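PDB 3BEM: putative NAD(P)H nitroreductase MhqN from Bacillus subtilis, which is a putative FMN-dependent nitroreductase that forms a homodimer and may contribute to the breakdown of aromatic compounds. Local coordinates for residues 98-110 / 120-132. The protein carries 3 engineered substitutions. Sequence-based numbering, arbitrary orientation.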
loop_
_atom_site.group_PDB
_atom_site.type_symbol
_atom_site.label_atom_id
_atom_site.label_comp_id
_atom_site.label_asym_id
_atom_site.label_seq_id
_atom_site.Cartn_x
_atom_site.Cartn_y
_atom_site.Cartn_z
ATOM N N ALA B 98 -10.731 -11.885 -7.202
ATOM C CA ALA B 98 -10.754 -12.120 -5.730
ATOM C C ALA B 98 -12.174 -12.281 -5.196
ATOM O O ALA B 98 -12.426 -13.068 -4.301
ATOM C CB ALA B 98 -10.053 -10.966 -4.974
ATOM N N TYR B 99 -13.112 -11.544 -5.767
ATOM C CA TYR B 99 -14.442 -11.523 -5.235
ATOM C C TYR B 99 -15.137 -12.873 -5.316
ATOM O O TYR B 99 -16.063 -13.139 -4.559
ATOM C CB TYR B 99 -15.261 -10.476 -5.968
ATOM C CG TYR B 99 -15.528 -10.811 -7.412
ATOM C CD1 TYR B 99 -14.600 -10.490 -8.404
ATOM C CD2 TYR B 99 -16.686 -11.472 -7.795
ATOM C CE1 TYR B 99 -14.836 -10.799 -9.720
ATOM C CE2 TYR B 99 -16.915 -11.794 -9.121
ATOM C CZ TYR B 99 -15.981 -11.433 -10.070
ATOM O OH TYR B 99 -16.209 -11.763 -11.377
ATOM N N GLN B 100 -14.695 -13.715 -6.251
ATOM C CA GLN B 100 -15.234 -15.093 -6.370
ATOM C C GLN B 100 -15.013 -15.950 -5.153
ATOM O O GLN B 100 -15.665 -16.985 -5.008
ATOM C CB GLN B 100 -14.667 -15.819 -7.598
ATOM C CG GLN B 100 -15.193 -15.225 -8.888
ATOM C CD GLN B 100 -14.456 -15.674 -10.162
ATOM O OE1 GLN B 100 -14.827 -15.264 -11.258
ATOM N NE2 GLN B 100 -13.422 -16.500 -10.024
ATOM N N GLN B 101 -14.098 -15.572 -4.266
ATOM C CA GLN B 101 -13.901 -16.355 -3.042
ATOM C C GLN B 101 -14.696 -15.821 -1.857
ATOM O O GLN B 101 -14.488 -16.249 -0.745
ATOM C CB GLN B 101 -12.443 -16.415 -2.652
ATOM C CG GLN B 101 -11.493 -16.899 -3.723
ATOM C CD GLN B 101 -10.067 -16.998 -3.207
ATOM O OE1 GLN B 101 -9.834 -17.224 -2.011
ATOM N NE2 GLN B 101 -9.099 -16.837 -4.107
ATOM N N ALA B 102 -15.575 -14.853 -2.076
ATOM C CA ALA B 102 -16.417 -14.354 -0.975
ATOM C C ALA B 102 -17.184 -15.500 -0.274
ATOM O O ALA B 102 -17.171 -15.608 0.940
ATOM C CB ALA B 102 -17.399 -13.276 -1.478
ATOM N N ALA B 103 -17.826 -16.356 -1.046
ATOM C CA ALA B 103 -18.622 -17.454 -0.467
ATOM C C ALA B 103 -17.761 -18.313 0.452
ATOM O O ALA B 103 -18.201 -18.671 1.535
ATOM C CB ALA B 103 -19.236 -18.283 -1.550
ATOM N N ASP B 104 -16.544 -18.665 0.031
ATOM C CA ASP B 104 -15.657 -19.444 0.887
ATOM C C ASP B 104 -15.131 -18.673 2.071
ATOM O O ASP B 104 -15.086 -19.196 3.181
ATOM C CB ASP B 104 -14.466 -19.981 0.086
ATOM C CG ASP B 104 -14.870 -21.044 -0.941
ATOM O OD1 ASP B 104 -15.703 -21.941 -0.627
ATOM O OD2 ASP B 104 -14.345 -20.970 -2.081
ATOM N N ILE B 105 -14.711 -17.424 1.851
ATOM C CA ILE B 105 -14.152 -16.629 2.945
ATOM C C ILE B 105 -15.157 -16.382 4.080
ATOM O O ILE B 105 -14.783 -16.466 5.264
ATOM C CB ILE B 105 -13.558 -15.320 2.408
ATOM C CG1 ILE B 105 -12.356 -15.661 1.518
ATOM C CG2 ILE B 105 -13.204 -14.354 3.598
ATOM C CD1 ILE B 105 -11.695 -14.457 0.832
ATOM N N TYR B 106 -16.421 -16.166 3.734
ATOM C CA TYR B 106 -17.447 -15.774 4.689
ATOM C C TYR B 106 -18.149 -16.993 5.331
ATOM O O TYR B 106 -18.913 -16.849 6.258
ATOM C CB TYR B 106 -18.512 -14.882 4.066
ATOM C CG TYR B 106 -18.003 -13.612 3.432
ATOM C CD1 TYR B 106 -16.754 -13.079 3.787
ATOM C CD2 TYR B 106 -18.768 -12.921 2.521
ATOM C CE1 TYR B 106 -16.268 -11.919 3.173
ATOM C CE2 TYR B 106 -18.311 -11.806 1.925
ATOM C CZ TYR B 106 -17.056 -11.290 2.256
ATOM O OH TYR B 106 -16.628 -10.121 1.632
ATOM N N GLU B 107 -17.842 -18.178 4.853
ATOM C CA GLU B 107 -18.587 -19.381 5.256
ATOM C C GLU B 107 -18.474 -19.683 6.747
ATOM O O GLU B 107 -19.439 -20.111 7.367
ATOM C CB GLU B 107 -18.126 -20.562 4.435
ATOM C CG GLU B 107 -19.161 -21.651 4.407
ATOM C CD GLU B 107 -18.980 -22.644 3.271
ATOM O OE1 GLU B 107 -17.952 -22.593 2.569
ATOM O OE2 GLU B 107 -19.896 -23.490 3.094
ATOM N N GLY B 108 -17.312 -19.447 7.353
ATOM C CA GLY B 108 -17.178 -19.717 8.798
ATOM C C GLY B 108 -18.138 -18.913 9.674
ATOM O O GLY B 108 -18.530 -19.356 10.751
ATOM N N LEU B 109 -18.497 -17.715 9.221
ATOM C CA LEU B 109 -19.533 -16.890 9.881
ATOM C C LEU B 109 -20.863 -17.658 9.970
ATOM O O LEU B 109 -21.538 -17.577 10.966
ATOM C CB LEU B 109 -19.758 -15.583 9.149
ATOM C CG LEU B 109 -18.507 -14.675 9.187
ATOM C CD1 LEU B 109 -18.730 -13.555 8.221
ATOM C CD2 LEU B 109 -18.285 -14.174 10.584
ATOM N N LYS B 110 -21.212 -18.412 8.929
ATOM C CA LYS B 110 -22.419 -19.229 8.965
ATOM C C LYS B 110 -22.241 -20.446 9.868
ATOM O O LYS B 110 -23.118 -20.762 10.724
ATOM C CB LYS B 110 -22.762 -19.650 7.534
ATOM C CG LYS B 110 -24.073 -20.365 7.337
ATOM C CD LYS B 110 -24.543 -20.212 5.884
ATOM C CE LYS B 110 -24.092 -21.339 4.971
ATOM N NZ LYS B 110 -24.954 -22.577 5.135
ATOM N N TYR B 120 -25.838 -14.716 5.337
ATOM C CA TYR B 120 -24.608 -15.129 4.660
ATOM C C TYR B 120 -24.796 -15.011 3.158
ATOM O O TYR B 120 -23.969 -14.454 2.470
ATOM C CB TYR B 120 -24.216 -16.553 5.085
ATOM C CG TYR B 120 -23.266 -17.256 4.145
ATOM C CD1 TYR B 120 -21.897 -17.061 4.224
ATOM C CD2 TYR B 120 -23.749 -18.117 3.162
ATOM C CE1 TYR B 120 -21.049 -17.719 3.349
ATOM C CE2 TYR B 120 -22.896 -18.779 2.302
ATOM C CZ TYR B 120 -21.541 -18.556 2.393
ATOM O OH TYR B 120 -20.687 -19.214 1.518
ATOM N N ASP B 121 -25.893 -15.522 2.613
ATOM C CA ASP B 121 -26.120 -15.374 1.174
ATOM C C ASP B 121 -26.156 -13.920 0.739
ATOM O O ASP B 121 -25.634 -13.578 -0.333
ATOM C CB ASP B 121 -27.424 -16.060 0.744
ATOM C CG ASP B 121 -27.326 -17.572 0.788
ATOM O OD1 ASP B 121 -26.210 -18.116 0.870
ATOM O OD2 ASP B 121 -28.384 -18.237 0.737
ATOM N N HIS B 122 -26.761 -13.068 1.575
ATOM C CA HIS B 122 -26.873 -11.644 1.296
ATOM C C HIS B 122 -25.476 -10.994 1.292
ATOM O O HIS B 122 -25.154 -10.165 0.422
ATOM C CB HIS B 122 -27.745 -10.961 2.356
ATOM C CG HIS B 122 -27.863 -9.485 2.163
ATOM N ND1 HIS B 122 -28.656 -8.931 1.179
ATOM C CD2 HIS B 122 -27.267 -8.448 2.800
ATOM C CE1 HIS B 122 -28.552 -7.617 1.227
ATOM N NE2 HIS B 122 -27.701 -7.296 2.188
HETATM N N MSE B 123 -24.673 -11.367 2.282
HETATM C CA MSE B 123 -23.326 -10.784 2.404
HETATM C C MSE B 123 -22.451 -11.145 1.201
HETATM O O MSE B 123 -21.730 -10.287 0.667
HETATM C CB MSE B 123 -22.665 -11.226 3.671
HETATM C CG MSE B 123 -21.273 -10.692 3.833
HETATM SE SE MSE B 123 -20.394 -11.400 5.417
HETATM C CE MSE B 123 -21.522 -10.475 6.755
ATOM N N VAL B 124 -22.470 -12.412 0.814
ATOM C CA VAL B 124 -21.755 -12.874 -0.387
ATOM C C VAL B 124 -22.270 -12.097 -1.610
ATOM O O VAL B 124 -21.495 -11.506 -2.392
ATOM C CB VAL B 124 -21.925 -14.394 -0.577
ATOM C CG1 VAL B 124 -21.336 -14.841 -1.891
ATOM C CG2 VAL B 124 -21.380 -15.214 0.608
ATOM N N GLN B 125 -23.598 -12.007 -1.741
ATOM C CA GLN B 125 -24.189 -11.258 -2.861
ATOM C C GLN B 125 -23.821 -9.777 -2.908
ATOM O O GLN B 125 -23.533 -9.271 -3.994
ATOM C CB GLN B 125 -25.737 -11.448 -2.906
ATOM C CG GLN B 125 -26.109 -12.835 -3.410
ATOM C CD GLN B 125 -27.628 -13.133 -3.381
ATOM O OE1 GLN B 125 -28.404 -12.470 -2.662
ATOM N NE2 GLN B 125 -28.047 -14.142 -4.174
ATOM N N ASP B 126 -23.779 -9.094 -1.758
ATOM C CA ASP B 126 -23.319 -7.704 -1.670
ATOM C C ASP B 126 -21.890 -7.565 -2.222
ATOM O O ASP B 126 -21.625 -6.684 -3.048
ATOM C CB ASP B 126 -23.330 -7.188 -0.218
ATOM C CG ASP B 126 -24.726 -6.691 0.260
ATOM O OD1 ASP B 126 -25.678 -6.584 -0.551
ATOM O OD2 ASP B 126 -24.845 -6.394 1.481
ATOM N N THR B 127 -20.977 -8.434 -1.778
ATOM C CA THR B 127 -19.575 -8.349 -2.179
ATOM C C THR B 127 -19.396 -8.651 -3.661
ATOM O O THR B 127 -18.786 -7.902 -4.392
ATOM C CB THR B 127 -18.673 -9.295 -1.336
ATOM O OG1 THR B 127 -18.715 -8.886 0.038
ATOM C CG2 THR B 127 -17.215 -9.243 -1.822
ATOM N N VAL B 128 -19.983 -9.744 -4.114
ATOM C CA VAL B 128 -19.903 -10.113 -5.529
ATOM C C VAL B 128 -20.491 -9.032 -6.436
ATOM O O VAL B 128 -19.864 -8.614 -7.419
ATOM C CB VAL B 128 -20.543 -11.494 -5.740
ATOM C CG1 VAL B 128 -20.587 -11.887 -7.208
ATOM C CG2 VAL B 128 -19.751 -12.509 -4.916
ATOM N N SER B 129 -21.682 -8.548 -6.095
ATOM C CA SER B 129 -22.290 -7.545 -6.917
ATOM C C SER B 129 -21.559 -6.201 -6.878
ATOM O O SER B 129 -21.559 -5.518 -7.865
ATOM C CB SER B 129 -23.786 -7.377 -6.595
ATOM O OG SER B 129 -23.964 -6.741 -5.356
ATOM N N PHE B 130 -20.943 -5.844 -5.756
ATOM C CA PHE B 130 -20.108 -4.637 -5.704
ATOM C C PHE B 130 -19.048 -4.666 -6.831
ATOM O O PHE B 130 -18.890 -3.703 -7.574
ATOM C CB PHE B 130 -19.418 -4.492 -4.347
ATOM C CG PHE B 130 -18.823 -3.138 -4.114
ATOM C CD1 PHE B 130 -17.527 -2.857 -4.499
ATOM C CD2 PHE B 130 -19.561 -2.135 -3.504
ATOM C CE1 PHE B 130 -16.957 -1.623 -4.283
ATOM C CE2 PHE B 130 -19.004 -0.888 -3.287
ATOM C CZ PHE B 130 -17.702 -0.624 -3.697
ATOM N N TYR B 131 -18.350 -5.783 -6.978
ATOM C CA TYR B 131 -17.365 -5.946 -8.015
ATOM C C TYR B 131 -17.966 -6.080 -9.416
ATOM O O TYR B 131 -17.612 -5.346 -10.317
ATOM C CB TYR B 131 -16.451 -7.153 -7.738
ATOM C CG TYR B 131 -15.395 -6.847 -6.682
ATOM C CD1 TYR B 131 -15.739 -6.706 -5.332
ATOM C CD2 TYR B 131 -14.072 -6.613 -7.054
ATOM C CE1 TYR B 131 -14.776 -6.425 -4.373
ATOM C CE2 TYR B 131 -13.079 -6.338 -6.078
ATOM C CZ TYR B 131 -13.450 -6.216 -4.751
ATOM O OH TYR B 131 -12.480 -5.886 -3.832
ATOM N N GLU B 132 -18.896 -6.997 -9.578
ATOM C CA GLU B 132 -19.494 -7.200 -10.907
ATOM C C GLU B 132 -20.208 -5.949 -11.427
ATOM O O GLU B 132 -20.130 -5.664 -12.619
ATOM C CB GLU B 132 -20.460 -8.393 -10.909
ATOM C CG GLU B 132 -19.852 -9.750 -10.583
ATOM C CD GLU B 132 -19.116 -10.419 -11.747
ATOM O OE1 GLU B 132 -18.616 -9.713 -12.683
ATOM O OE2 GLU B 132 -19.036 -11.680 -11.703
#
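Tyr106 meets Met123, Val124, Thr127 and Tyr120 as a knob entering a hole, a worked example of how two nearly antiparallel helices (149°) interlock through large residues. The selenium of Met123, a selenomethionine, lies over one ring face in a Met-aromatic contact, 4.0 Å from the Tyr106 centroid, while the carbonyl O of Ala102, one turn earlier and acceptor of the Tyr106 N-H, lies over the opposite face. Val124 packs on Ala102 and Ala103; the CA atoms of Ala103 and Val124 are 5.5 Å apart, consistent with the small alanines.

Tyr120 is the reciprocal knob, set among Ala103, Tyr106, Glu107 and Lys110. With CG anti to the backbone N (chi1 160°), the ring points across to helix 102-110, and its hydroxyl donates to Ala103 O at 2.5 Å, tilted 33° from the carbonyl plane. A phenylalanine here would probably keep most of the packing but leave Ala103 O without this donor.

Farther along, Tyr99 and Tyr131 slide past each other, each CB over the other's ring. Tyr99 OH gives a weak bond to Glu132 OE2 (2.8 Å); Lys139 NZ salt-bridges Glu132 OE1 and hydrogen-bonds Tyr99 OH. Thr127 OG1 lies 2.9 Å from Tyr106 OH, which also bonds Phe54 O.

This helical hairpin of the nitroreductase fold, away from the annotated sites although Tyr131's side chain is about 7 Å from a bound FMN, follows strand 88-95 and leads into helix 136-161.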